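Local coordinates for protocadherin-19 isoform 1 (Danio rerio, PDB 5CO1), which mediates calcium-dependent cell adhesion, acting robustly and homophilically when in complex with cadherin cdh2 and serving early neurulation in the anterior neural plate, at residues K52-K56 against V66-D71; N106-P110 against D193-L199; E111-L115 against A135-D141; K149-Q155 against T188-S194. One frame throughout, in Å; residues are numbered along the deposited sequence.

Interaction 1. Residues K52-K56 against V66-D71. With CA (calcium ion), chain E.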
loop_
_atom_site.group_PDB
_atom_site.type_symbol
_atom_site.label_atom_id
_atom_site.label_comp_id
_atom_site.label_asym_id
_atom_site.label_seq_id
_atom_site.Cartn_x
_atom_site.Cartn_y
_atom_site.Cartn_z
ATOM N N LYS A 52 -12.687 -13.587 7.641
ATOM C CA LYS A 52 -13.947 -14.312 7.432
ATOM C C LYS A 52 -14.686 -13.930 6.130
ATOM O O LYS A 52 -15.311 -14.774 5.508
ATOM C CB LYS A 52 -14.850 -14.080 8.638
ATOM C CG LYS A 52 -15.802 -15.216 8.943
ATOM C CD LYS A 52 -16.946 -14.722 9.821
ATOM C CE LYS A 52 -17.927 -15.836 10.135
ATOM N NZ LYS A 52 -17.282 -16.905 10.949
ATOM N N GLN A 53 -14.540 -12.689 5.676
ATOM C CA GLN A 53 -15.142 -12.239 4.403
ATOM C C GLN A 53 -14.256 -12.521 3.171
ATOM O O GLN A 53 -14.726 -12.455 2.026
ATOM C CB GLN A 53 -15.416 -10.731 4.452
ATOM C CG GLN A 53 -15.976 -10.221 5.772
ATOM C CD GLN A 53 -15.300 -8.941 6.247
ATOM O OE1 GLN A 53 -14.965 -8.062 5.444
ATOM N NE2 GLN A 53 -15.118 -8.818 7.560
ATOM N N MET A 54 -12.963 -12.738 3.409
ATOM C CA MET A 54 -11.997 -12.846 2.340
ATOM C C MET A 54 -11.902 -14.242 1.728
ATOM O O MET A 54 -11.378 -14.408 0.634
ATOM C CB MET A 54 -10.616 -12.423 2.845
ATOM C CG MET A 54 -10.550 -10.996 3.368
ATOM S SD MET A 54 -10.847 -9.766 2.087
ATOM C CE MET A 54 -9.445 -8.689 2.428
ATOM N N PHE A 55 -12.345 -15.268 2.436
ATOM C CA PHE A 55 -12.137 -16.618 1.935
ATOM C C PHE A 55 -13.367 -17.461 2.196
ATOM O O PHE A 55 -13.957 -17.375 3.263
ATOM C CB PHE A 55 -10.926 -17.264 2.613
ATOM C CG PHE A 55 -9.643 -16.533 2.400
ATOM C CD1 PHE A 55 -8.845 -16.802 1.286
ATOM C CD2 PHE A 55 -9.177 -15.649 3.354
ATOM C CE1 PHE A 55 -7.638 -16.135 1.098
ATOM C CE2 PHE A 55 -7.969 -14.969 3.168
ATOM C CZ PHE A 55 -7.209 -15.195 2.031
ATOM N N LYS A 56 -13.732 -18.286 1.223
ATOM C CA LYS A 56 -14.711 -19.332 1.427
ATOM C C LYS A 56 -14.044 -20.687 1.212
ATOM O O LYS A 56 -13.015 -20.784 0.536
ATOM C CB LYS A 56 -15.885 -19.148 0.471
ATOM C CG LYS A 56 -15.552 -19.273 -1.009
ATOM C CD LYS A 56 -16.761 -18.972 -1.899
ATOM C CE LYS A 56 -16.415 -19.063 -3.386
ATOM N NZ LYS A 56 -15.556 -17.953 -3.903
ATOM N N VAL A 66 -10.567 -17.353 -2.915
ATOM C CA VAL A 66 -10.762 -15.962 -2.564
ATOM C C VAL A 66 -12.255 -15.595 -2.624
ATOM O O VAL A 66 -12.964 -16.029 -3.526
ATOM C CB VAL A 66 -9.938 -15.047 -3.497
ATOM C CG1 VAL A 66 -10.184 -13.587 -3.144
ATOM C CG2 VAL A 66 -8.455 -15.374 -3.374
ATOM N N ASN A 67 -12.731 -14.880 -1.609
ATOM C CA ASN A 67 -14.159 -14.524 -1.513
ATOM C C ASN A 67 -14.467 -13.038 -1.383
ATOM O O ASN A 67 -15.612 -12.628 -1.556
ATOM C CB ASN A 67 -14.827 -15.253 -0.349
ATOM C CG ASN A 67 -16.333 -15.418 -0.549
ATOM O OD1 ASN A 67 -16.793 -15.829 -1.620
ATOM N ND2 ASN A 67 -17.106 -15.109 0.490
ATOM N N GLY A 68 -13.465 -12.231 -1.063
ATOM C CA GLY A 68 -13.643 -10.788 -1.057
ATOM C C GLY A 68 -12.381 -10.110 -1.528
ATOM O O GLY A 68 -11.445 -10.776 -1.950
ATOM N N VAL A 69 -12.333 -8.789 -1.421
ATOM C CA VAL A 69 -11.247 -8.045 -2.011
ATOM C C VAL A 69 -10.028 -8.053 -1.115
ATOM O O VAL A 69 -10.031 -7.394 -0.080
ATOM C CB VAL A 69 -11.636 -6.593 -2.291
ATOM C CG1 VAL A 69 -10.467 -5.864 -2.922
ATOM C CG2 VAL A 69 -12.841 -6.550 -3.217
ATOM N N LEU A 70 -8.946 -8.665 -1.607
ATOM C CA LEU A 70 -7.696 -8.803 -0.866
ATOM C C LEU A 70 -6.808 -7.599 -1.056
ATOM O O LEU A 70 -6.291 -7.391 -2.157
ATOM C CB LEU A 70 -6.918 -10.001 -1.374
ATOM C CG LEU A 70 -7.425 -11.374 -0.992
ATOM C CD1 LEU A 70 -6.500 -12.395 -1.604
ATOM C CD2 LEU A 70 -7.479 -11.551 0.511
ATOM N N ASP A 71 -6.550 -6.864 0.029
ATOM C CA ASP A 71 -5.788 -5.625 -0.040
ATOM C C ASP A 71 -4.608 -5.727 0.884
ATOM O O ASP A 71 -4.787 -5.856 2.091
ATOM C CB ASP A 71 -6.667 -4.444 0.341
ATOM C CG ASP A 71 -5.940 -3.099 0.263
ATOM O OD1 ASP A 71 -4.781 -3.014 -0.196
ATOM O OD2 ASP A 71 -6.551 -2.105 0.697
HETATM CA CA CA E . -4.042 -2.463 -2.399
HETATM O O HOH W 1 -4.666 -0.183 -2.039
HETATM O O HOH W 2 -6.158 -3.210 -2.667
#
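The firmest bond joins the backbones: Asn67 N donates to Met54 O at 2.7 Å, and Gly68 N reaches the same Met54 O at 3.5 Å in a weak second bond. One carbonyl at the end of the short helix thus receives two successive amides just after strand 63-66. Lys56, with chi1 p, lays its chain beside Asn67, and Lys56 NZ makes weak hydrogen bonds to Val66 O at 3.2 Å and Asn67 OD1 at 3.4 Å. Phe55 and Val66 form an antiparallel non-hydrogen-bonded pair, CA to CA 4.8 Å. Gly68 sits so close to the helix end that a CB would fall 2.8 Å from Gln53 O. Met54 is the most covered residue, 97 Å², its side chain reaching Leu70, whose CD2 lies 4.0 Å from both Met54 CE and Phe55 CZ. Past this packing the loop runs to Asp71, whose OD1 binds the calcium ion of chain E at 2.4 Å. Glu15, Glu73 and Asp107 complete the protein ligands of this cadherin linker site, so the loop leads from the central strand 63-66 to the junction between repeats. Strand 55-57 is an outer strand of the antiparallel sheet 22-25, 63-66, 55-57; Phe55 and Val66 both pack on Val23, and His78 of strand 77-86 meets the Phe55 ring edge-to-face.

Interaction 2. Residues N106-P110 against D193-L199. With CA (calcium ion), chain G; CA (calcium ion), chain F; CA (calcium ion), chain E.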
loop_
_atom_site.group_PDB
_atom_site.type_symbol
_atom_site.label_atom_id
_atom_site.label_comp_id
_atom_site.label_asym_id
_atom_site.label_seq_id
_atom_site.Cartn_x
_atom_site.Cartn_y
_atom_site.Cartn_z
ATOM N N ASN A 106 1.908 -2.772 -7.052
ATOM C CA ASN A 106 1.866 -1.341 -7.155
ATOM C C ASN A 106 0.490 -0.811 -7.573
ATOM O O ASN A 106 0.284 -0.414 -8.687
ATOM C CB ASN A 106 2.901 -0.859 -8.112
ATOM C CG ASN A 106 3.336 0.554 -7.806
ATOM O OD1 ASN A 106 3.086 1.068 -6.723
ATOM N ND2 ASN A 106 4.029 1.170 -8.733
ATOM N N ASP A 107 -0.437 -0.768 -6.641
ATOM C CA ASP A 107 -1.733 -0.188 -6.902
ATOM C C ASP A 107 -1.912 1.171 -6.182
ATOM O O ASP A 107 -3.017 1.586 -5.944
ATOM C CB ASP A 107 -2.838 -1.178 -6.496
ATOM C CG ASP A 107 -2.748 -1.621 -5.031
ATOM O OD1 ASP A 107 -1.646 -1.562 -4.437
ATOM O OD2 ASP A 107 -3.760 -2.124 -4.499
ATOM N N ASN A 108 -0.826 1.830 -5.798
ATOM C CA ASN A 108 -0.906 3.114 -5.092
ATOM C C ASN A 108 0.116 4.068 -5.629
ATOM O O ASN A 108 1.309 3.808 -5.551
ATOM C CB ASN A 108 -0.655 2.951 -3.585
ATOM C CG ASN A 108 -1.878 2.464 -2.835
ATOM O OD1 ASN A 108 -2.806 3.228 -2.618
ATOM N ND2 ASN A 108 -1.929 1.159 -2.531
ATOM N N ALA A 109 -0.370 5.195 -6.119
ATOM C CA ALA A 109 0.457 6.276 -6.629
ATOM C C ALA A 109 1.072 7.039 -5.468
ATOM O O ALA A 109 0.579 6.963 -4.337
ATOM C CB ALA A 109 -0.397 7.211 -7.462
ATOM N N PRO A 110 2.134 7.808 -5.744
ATOM C CA PRO A 110 2.726 8.597 -4.665
ATOM C C PRO A 110 1.859 9.779 -4.286
ATOM O O PRO A 110 1.275 10.381 -5.174
ATOM C CB PRO A 110 4.053 9.075 -5.256
ATOM C CG PRO A 110 4.375 8.112 -6.333
ATOM C CD PRO A 110 3.064 7.609 -6.867
ATOM N N ASP A 193 7.292 6.514 -8.246
ATOM C CA ASP A 193 7.670 5.389 -7.442
ATOM C C ASP A 193 8.426 4.421 -8.306
ATOM O O ASP A 193 8.648 4.698 -9.464
ATOM C CB ASP A 193 6.440 4.752 -6.808
ATOM C CG ASP A 193 5.621 3.943 -7.786
ATOM O OD1 ASP A 193 6.230 3.376 -8.731
ATOM O OD2 ASP A 193 4.389 3.814 -7.546
ATOM N N SER A 194 8.934 3.347 -7.727
ATOM C CA SER A 194 9.909 2.517 -8.412
ATOM C C SER A 194 9.379 1.110 -8.622
ATOM O O SER A 194 10.143 0.162 -8.795
ATOM C CB SER A 194 11.196 2.489 -7.609
ATOM O OG SER A 194 11.530 3.811 -7.244
ATOM N N GLY A 195 8.066 0.984 -8.533
ATOM C CA GLY A 195 7.375 -0.240 -8.869
ATOM C C GLY A 195 7.296 -0.419 -10.363
ATOM O O GLY A 195 7.835 0.370 -11.130
ATOM N N TYR A 196 6.670 -1.503 -10.778
ATOM C CA TYR A 196 6.388 -1.701 -12.187
ATOM C C TYR A 196 4.961 -2.205 -12.335
ATOM O O TYR A 196 4.516 -3.019 -11.545
ATOM C CB TYR A 196 7.399 -2.664 -12.853
ATOM C CG TYR A 196 7.527 -2.444 -14.362
ATOM C CD1 TYR A 196 6.463 -2.748 -15.227
ATOM C CD2 TYR A 196 8.668 -1.855 -14.913
ATOM C CE1 TYR A 196 6.538 -2.488 -16.590
ATOM C CE2 TYR A 196 8.747 -1.580 -16.277
ATOM C CZ TYR A 196 7.682 -1.901 -17.112
ATOM O OH TYR A 196 7.764 -1.659 -18.471
ATOM N N PRO A 197 4.194 -1.580 -13.224
ATOM C CA PRO A 197 4.581 -0.314 -13.852
ATOM C C PRO A 197 4.770 0.802 -12.815
ATOM O O PRO A 197 4.095 0.779 -11.784
ATOM C CB PRO A 197 3.396 -0.010 -14.765
ATOM C CG PRO A 197 2.223 -0.642 -14.073
ATOM C CD PRO A 197 2.752 -1.850 -13.346
ATOM N N PRO A 198 5.742 1.713 -13.043
ATOM C CA PRO A 198 5.879 2.930 -12.245
ATOM C C PRO A 198 4.621 3.747 -12.300
ATOM O O PRO A 198 3.994 3.797 -13.343
ATOM C CB PRO A 198 7.002 3.678 -12.945
ATOM C CG PRO A 198 7.860 2.596 -13.486
ATOM C CD PRO A 198 6.907 1.526 -13.930
ATOM N N LEU A 199 4.159 4.201 -11.141
ATOM C CA LEU A 199 3.051 5.112 -11.058
ATOM C C LEU A 199 3.581 6.478 -10.658
ATOM O O LEU A 199 4.601 6.614 -9.987
ATOM C CB LEU A 199 2.057 4.647 -10.005
ATOM C CG LEU A 199 1.214 3.408 -10.275
ATOM C CD1 LEU A 199 0.474 3.010 -8.998
ATOM C CD2 LEU A 199 0.231 3.634 -11.398
HETATM CA CA CA G . 3.333 2.862 -5.356
HETATM CA CA CA F . -0.145 -2.520 -3.092
HETATM CA CA CA E . -4.042 -2.463 -2.399
HETATM O O HOH W 1 -4.666 -0.183 -2.039
HETATM O O HOH W 2 -6.158 -3.210 -2.667
#
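Asn106 projects its carboxamide into the turn of residues 193-199, losing 102 Å² of surface to it. Its ND2 donates to Pro197 O at 3.1 Å and to Asp193 OD2 at 2.9 Å, with a weak bond to Asp193 OD1 at 3.1 Å. The other end of the amide faces metal: Asn106 OD1 and Asp193 OD2 lie 2.3 and 2.6 Å from the calcium ion of chain G, joined by Asn108 O at 2.2 Å. Asp141, Asp143 and Asn147 complete that site. This is the calcium-binding linker between consecutive cadherin repeats, and Asp107 carries it toward the preceding repeat: its OD1 binds the chain F ion at 2.2 Å, its OD2 the chain E ion at 2.1 Å. Asp193 OD1 also shapes its own loop, accepting from Gly195 N at 3.0 Å in an Asx turn and from Leu199 N at 3.3 Å. Gly195 has no room for a side chain, since a CB would come 2.5 Å from Asn106 ND2. Leu199 lies against the linker backbone, its CD1 3.4 Å from Asn106 O and 3.5 Å from Asn108 C, while Pro110 CD rests 3.6 Å from Leu199 O.

Interaction 3. Residues E111-L115 against A135-D141. With CA (calcium ion), chain G.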
loop_
_atom_site.group_PDB
_atom_site.type_symbol
_atom_site.label_atom_id
_atom_site.label_comp_id
_atom_site.label_asym_id
_atom_site.label_seq_id
_atom_site.Cartn_x
_atom_site.Cartn_y
_atom_site.Cartn_z
ATOM N N GLU A 111 1.667 9.980 -2.978
ATOM C CA GLU A 111 1.055 11.197 -2.398
ATOM C C GLU A 111 2.146 12.246 -2.152
ATOM O O GLU A 111 3.156 11.964 -1.496
ATOM C CB GLU A 111 0.362 10.910 -1.043
ATOM C CG GLU A 111 -0.571 9.705 -1.003
ATOM C CD GLU A 111 -0.672 9.023 0.383
ATOM O OE1 GLU A 111 0.237 8.245 0.783
ATOM O OE2 GLU A 111 -1.729 9.165 1.038
ATOM N N ILE A 112 1.914 13.468 -2.623
ATOM C CA ILE A 112 2.834 14.573 -2.358
ATOM C C ILE A 112 2.268 15.548 -1.325
ATOM O O ILE A 112 1.341 16.292 -1.619
ATOM C CB ILE A 112 3.123 15.379 -3.633
ATOM C CG1 ILE A 112 3.844 14.520 -4.665
ATOM C CG2 ILE A 112 3.986 16.587 -3.311
ATOM C CD1 ILE A 112 3.873 15.135 -6.056
ATOM N N LYS A 113 2.932 15.650 -0.176
ATOM C CA LYS A 113 2.505 16.561 0.895
ATOM C C LYS A 113 3.476 17.739 1.110
ATOM O O LYS A 113 4.701 17.546 1.241
ATOM C CB LYS A 113 2.305 15.775 2.196
ATOM C CG LYS A 113 0.924 15.143 2.318
ATOM C CD LYS A 113 -0.182 16.199 2.348
ATOM C CE LYS A 113 -1.440 15.717 3.062
ATOM N NZ LYS A 113 -2.105 14.599 2.335
ATOM N N LEU A 114 2.919 18.953 1.033
ATOM C CA LEU A 114 3.528 20.165 1.620
ATOM C C LEU A 114 3.421 20.238 3.151
ATOM O O LEU A 114 2.319 20.284 3.699
ATOM C CB LEU A 114 2.847 21.412 1.059
ATOM C CG LEU A 114 3.337 21.885 -0.304
ATOM C CD1 LEU A 114 2.356 22.898 -0.871
ATOM C CD2 LEU A 114 4.732 22.486 -0.210
ATOM N N LEU A 115 4.562 20.372 3.825
ATOM C CA LEU A 115 4.592 20.951 5.181
ATOM C C LEU A 115 4.555 22.499 5.167
ATOM O O LEU A 115 5.592 23.186 5.115
ATOM C CB LEU A 115 5.800 20.429 5.966
ATOM C CG LEU A 115 5.574 19.096 6.698
ATOM C CD1 LEU A 115 4.711 18.127 5.889
ATOM C CD2 LEU A 115 6.907 18.457 7.078
ATOM N N ALA A 135 9.602 25.849 2.511
ATOM C CA ALA A 135 8.687 24.779 2.974
ATOM C C ALA A 135 9.356 23.428 3.020
ATOM O O ALA A 135 10.515 23.268 2.631
ATOM C CB ALA A 135 7.443 24.699 2.101
ATOM N N LEU A 136 8.621 22.450 3.523
ATOM C CA LEU A 136 9.077 21.063 3.456
ATOM C C LEU A 136 8.050 20.195 2.713
ATOM O O LEU A 136 6.844 20.287 2.982
ATOM C CB LEU A 136 9.345 20.519 4.869
ATOM C CG LEU A 136 10.697 19.813 5.066
ATOM C CD1 LEU A 136 11.873 20.788 5.000
ATOM C CD2 LEU A 136 10.718 19.039 6.371
ATOM N N VAL A 137 8.513 19.432 1.720
ATOM C CA VAL A 137 7.657 18.420 1.091
ATOM C C VAL A 137 7.983 17.011 1.563
ATOM O O VAL A 137 9.156 16.629 1.732
ATOM C CB VAL A 137 7.674 18.472 -0.454
ATOM C CG1 VAL A 137 7.630 19.917 -0.940
ATOM C CG2 VAL A 137 8.885 17.745 -1.008
ATOM N N ARG A 138 6.919 16.272 1.843
ATOM C CA ARG A 138 7.007 14.847 2.142
ATOM C C ARG A 138 6.215 14.052 1.092
ATOM O O ARG A 138 5.041 14.343 0.835
ATOM C CB ARG A 138 6.421 14.607 3.526
ATOM C CG ARG A 138 6.428 13.166 3.981
ATOM C CD ARG A 138 6.746 13.097 5.460
ATOM N NE ARG A 138 8.187 13.037 5.692
ATOM C CZ ARG A 138 8.780 13.426 6.815
ATOM N NH1 ARG A 138 10.092 13.275 6.965
ATOM N NH2 ARG A 138 8.058 13.969 7.784
ATOM N N VAL A 139 6.863 13.080 0.455
ATOM C CA VAL A 139 6.161 12.211 -0.503
ATOM C C VAL A 139 6.055 10.812 0.061
ATOM O O VAL A 139 7.033 10.236 0.526
ATOM C CB VAL A 139 6.826 12.159 -1.898
ATOM C CG1 VAL A 139 6.647 13.482 -2.621
ATOM C CG2 VAL A 139 8.308 11.798 -1.800
ATOM N N SER A 140 4.844 10.288 0.059
ATOM C CA SER A 140 4.610 8.965 0.576
ATOM C C SER A 140 3.965 8.057 -0.478
ATOM O O SER A 140 3.446 8.515 -1.487
ATOM C CB SER A 140 3.709 9.060 1.791
ATOM O OG SER A 140 2.623 9.917 1.504
ATOM N N ASP A 141 4.038 6.759 -0.216
ATOM C CA ASP A 141 3.401 5.749 -1.016
ATOM C C ASP A 141 2.977 4.653 -0.037
ATOM O O ASP A 141 3.811 4.078 0.670
ATOM C CB ASP A 141 4.410 5.210 -2.056
ATOM C CG ASP A 141 3.740 4.542 -3.262
ATOM O OD1 ASP A 141 3.028 3.537 -3.077
ATOM O OD2 ASP A 141 3.998 4.957 -4.410
HETATM CA CA CA G . 3.333 2.862 -5.356
#
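Backbone hydrogen bonds define this antiparallel pair of strands, whose axes approach to 4.5 Å with 155° between their directions. Glu111 N to Ser140 O (2.7 Å) and Ser140 N to Glu111 O (2.8 Å) close the first hydrogen-bonded pair; Lys113 N to Arg138 O (2.7 Å) and Arg138 N to Lys113 O (2.6 Å) close the next. A single, very short bond, Leu115 N to Leu136 O at 2.4 Å, follows. Between them CA-H...O contacts fill the gaps, as from Val139 CA to Glu111 O at 3.2 Å. Side chains add Ser140 OG donating to Glu111 OE1 at 3.0 Å, while Arg138 NH1 is hydrogen-bonded to Ser167 O. Apolar contacts fall on two faces. Ile112, Leu114, Val137 and Val139 point into the cadherin beta sandwich, with Ile112 CG1 3.6 Å from Val139 CG1 and Leu114 CD2 3.9 Å from Val137 CG1; Ile189 and Ala191 of the facing sheet pack on Ile112. On the face of Glu111, Lys113, Arg138 and Ser140, Leu115 CB also meets Leu136 CB at 3.7 Å. Calcium is the last kind: Asp141 OD1 and OD2 both bind the chain G ion at 2.4 Å. Strand 111-115 is the sheet's edge, held in register by its backbone bonds to 135-140, which leads into the bidentate Asp141. The alternation of apolar and largely polar residues implies one face in the core and one toward solvent.

Interaction 4. Residues K149-Q155 against T188-S194. With CA (calcium ion), chain G.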
loop_
_atom_site.group_PDB
_atom_site.type_symbol
_atom_site.label_atom_id
_atom_site.label_comp_id
_atom_site.label_asym_id
_atom_site.label_seq_id
_atom_site.Cartn_x
_atom_site.Cartn_y
_atom_site.Cartn_z
ATOM N N LYS A 149 8.979 3.019 -2.654
ATOM C CA LYS A 149 10.094 3.988 -2.778
ATOM C C LYS A 149 9.824 5.032 -3.847
ATOM O O LYS A 149 9.766 4.707 -5.014
ATOM C CB LYS A 149 11.417 3.304 -3.167
ATOM C CG LYS A 149 12.083 2.488 -2.068
ATOM C CD LYS A 149 13.312 3.187 -1.479
ATOM C CE LYS A 149 13.470 2.901 0.015
ATOM N NZ LYS A 149 13.184 1.477 0.384
ATOM N N VAL A 150 9.918 6.292 -3.461
ATOM C CA VAL A 150 9.470 7.401 -4.270
ATOM C C VAL A 150 10.600 8.375 -4.518
ATOM O O VAL A 150 11.562 8.384 -3.802
ATOM C CB VAL A 150 8.355 8.138 -3.533
ATOM C CG1 VAL A 150 8.003 9.447 -4.223
ATOM C CG2 VAL A 150 7.150 7.230 -3.441
ATOM N N GLN A 151 10.450 9.222 -5.518
ATOM C CA GLN A 151 11.513 10.113 -5.966
ATOM C C GLN A 151 10.854 11.277 -6.662
ATOM O O GLN A 151 9.858 11.114 -7.316
ATOM C CB GLN A 151 12.400 9.369 -6.951
ATOM C CG GLN A 151 13.674 10.093 -7.279
ATOM C CD GLN A 151 14.797 9.144 -7.645
ATOM O OE1 GLN A 151 14.570 7.991 -8.052
ATOM N NE2 GLN A 151 16.030 9.619 -7.479
ATOM N N CYS A 152 11.340 12.474 -6.470
ATOM C CA CYS A 152 10.628 13.611 -7.018
ATOM C C CYS A 152 11.554 14.756 -7.351
ATOM O O CYS A 152 12.770 14.618 -7.319
ATOM C CB CYS A 152 9.499 14.051 -6.078
ATOM S SG CYS A 152 10.050 14.677 -4.486
ATOM N N ARG A 153 10.961 15.833 -7.827
ATOM C CA ARG A 153 11.583 16.661 -8.820
ATOM C C ARG A 153 10.677 17.838 -9.071
ATOM O O ARG A 153 9.479 17.681 -9.298
ATOM C CB ARG A 153 11.722 15.880 -10.115
ATOM C CG ARG A 153 12.906 16.279 -10.965
ATOM C CD ARG A 153 12.652 15.869 -12.395
ATOM N NE ARG A 153 12.174 16.993 -13.164
ATOM C CZ ARG A 153 12.066 16.999 -14.482
ATOM N NH1 ARG A 153 12.330 15.907 -15.181
ATOM N NH2 ARG A 153 11.673 18.105 -15.101
ATOM N N LEU A 154 11.282 19.012 -9.055
ATOM C CA LEU A 154 10.596 20.264 -9.328
ATOM C C LEU A 154 10.614 20.491 -10.830
ATOM O O LEU A 154 11.605 20.182 -11.501
ATOM C CB LEU A 154 11.355 21.385 -8.618
ATOM C CG LEU A 154 10.681 22.703 -8.281
ATOM C CD1 LEU A 154 9.279 22.557 -7.718
ATOM C CD2 LEU A 154 11.590 23.391 -7.279
ATOM N N GLN A 155 9.500 20.975 -11.361
ATOM C CA GLN A 155 9.354 21.142 -12.807
ATOM C C GLN A 155 9.029 22.581 -13.141
ATOM O O GLN A 155 8.658 23.367 -12.266
ATOM C CB GLN A 155 8.252 20.230 -13.354
ATOM C CG GLN A 155 8.738 19.167 -14.318
ATOM C CD GLN A 155 7.601 18.340 -14.865
ATOM O OE1 GLN A 155 6.519 18.310 -14.278
ATOM N NE2 GLN A 155 7.831 17.665 -15.999
ATOM N N THR A 188 5.315 23.093 -9.853
ATOM C CA THR A 188 4.808 21.736 -9.989
ATOM C C THR A 188 5.838 20.775 -9.448
ATOM O O THR A 188 6.994 20.763 -9.874
ATOM C CB THR A 188 4.512 21.377 -11.459
ATOM O OG1 THR A 188 5.700 21.567 -12.235
ATOM C CG2 THR A 188 3.404 22.258 -12.034
ATOM N N ILE A 189 5.402 19.921 -8.541
ATOM C CA ILE A 189 6.211 18.776 -8.169
ATOM C C ILE A 189 5.720 17.502 -8.837
ATOM O O ILE A 189 4.567 17.120 -8.672
ATOM C CB ILE A 189 6.206 18.590 -6.660
ATOM C CG1 ILE A 189 6.462 19.971 -6.026
ATOM C CG2 ILE A 189 7.199 17.496 -6.290
ATOM C CD1 ILE A 189 7.183 19.983 -4.702
ATOM N N LEU A 190 6.638 16.824 -9.523
ATOM C CA LEU A 190 6.385 15.518 -10.142
ATOM C C LEU A 190 7.039 14.427 -9.319
ATOM O O LEU A 190 8.222 14.511 -9.028
ATOM C CB LEU A 190 6.985 15.525 -11.548
ATOM C CG LEU A 190 6.941 14.268 -12.404
ATOM C CD1 LEU A 190 5.511 13.840 -12.724
ATOM C CD2 LEU A 190 7.732 14.527 -13.676
ATOM N N ALA A 191 6.295 13.373 -9.005
ATOM C CA ALA A 191 6.817 12.251 -8.222
ATOM C C ALA A 191 6.638 10.878 -8.915
ATOM O O ALA A 191 5.613 10.619 -9.503
ATOM C CB ALA A 191 6.134 12.231 -6.857
ATOM N N GLU A 192 7.578 9.961 -8.699
ATOM C CA GLU A 192 7.529 8.655 -9.317
ATOM C C GLU A 192 8.054 7.602 -8.351
ATOM O O GLU A 192 9.148 7.733 -7.789
ATOM C CB GLU A 192 8.327 8.626 -10.638
ATOM C CG GLU A 192 8.118 7.374 -11.511
ATOM C CD GLU A 192 8.757 7.450 -12.917
ATOM O OE1 GLU A 192 8.145 6.961 -13.911
ATOM O OE2 GLU A 192 9.874 7.999 -13.051
ATOM N N ASP A 193 7.292 6.514 -8.246
ATOM C CA ASP A 193 7.670 5.389 -7.442
ATOM C C ASP A 193 8.426 4.421 -8.306
ATOM O O ASP A 193 8.648 4.698 -9.464
ATOM C CB ASP A 193 6.440 4.752 -6.808
ATOM C CG ASP A 193 5.621 3.943 -7.786
ATOM O OD1 ASP A 193 6.230 3.376 -8.731
ATOM O OD2 ASP A 193 4.389 3.814 -7.546
ATOM N N SER A 194 8.934 3.347 -7.727
ATOM C CA SER A 194 9.909 2.517 -8.412
ATOM C C SER A 194 9.379 1.110 -8.622
ATOM O O SER A 194 10.143 0.162 -8.795
ATOM C CB SER A 194 11.196 2.489 -7.609
ATOM O OG SER A 194 11.530 3.811 -7.244
HETATM CA CA CA G . 3.333 2.862 -5.356
#
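In the Greek-key beta sandwich of this cadherin repeat, the weakly bonded edge strand 150-155 pairs antiparallel with strand 188-193, their axes 4.6 Å apart at closest. Leu190 gives up the most area, 83 Å². Its N donates to Arg153 O at 3.0 Å, and its CD2 lies 3.9 Å from Gln155 NE2. Gln155 and Thr188, 70 Å² each, face one another at the far end, where Gln155 N donates to Thr188 O at 2.9 Å and Gln155 CB comes 3.1 Å from Thr188 OG1. Glu192 N to Gln151 O, 2.9 Å, repeats the pattern nearer the calcium end. The opposite face of the sheet looks into the sandwich: Cys152 CB packs 3.9 Å from Ala191 CB and 4.1 Å from Ile189 CG2, and Ile112 of the facing sheet covers Ile189 and Ala191. At the calcium end, Asp193 OD2 binds the chain G ion at 2.6 Å and Asp193 OD1 accepts from Gly195 N, while Ser194 OG donates to Lys149 O at 3.0 Å.

Overall arrangement
From the N terminus, interaction 1 closes a short loop inside the N-terminal repeat of this two-repeat fragment, and its second segment ends at the chain E calcium. Interaction 2 opens later, in the linker, and closes a long loop, with 82 residues between its segments, that contains both remaining contacts. Nested within it, interaction 3 pairs the first two strands of one sheet of the C-terminal repeat, and interaction 4, following in series, pairs two strands of the facing sheet. Val139 against Val150 and Ile112 against Ile189 join these sheets. Interactions 2, 3 and 4 meet at the chain G calcium; interactions 1 and 2, centres 24 Å apart, share the chain E ion and its two waters, which connects the repeats.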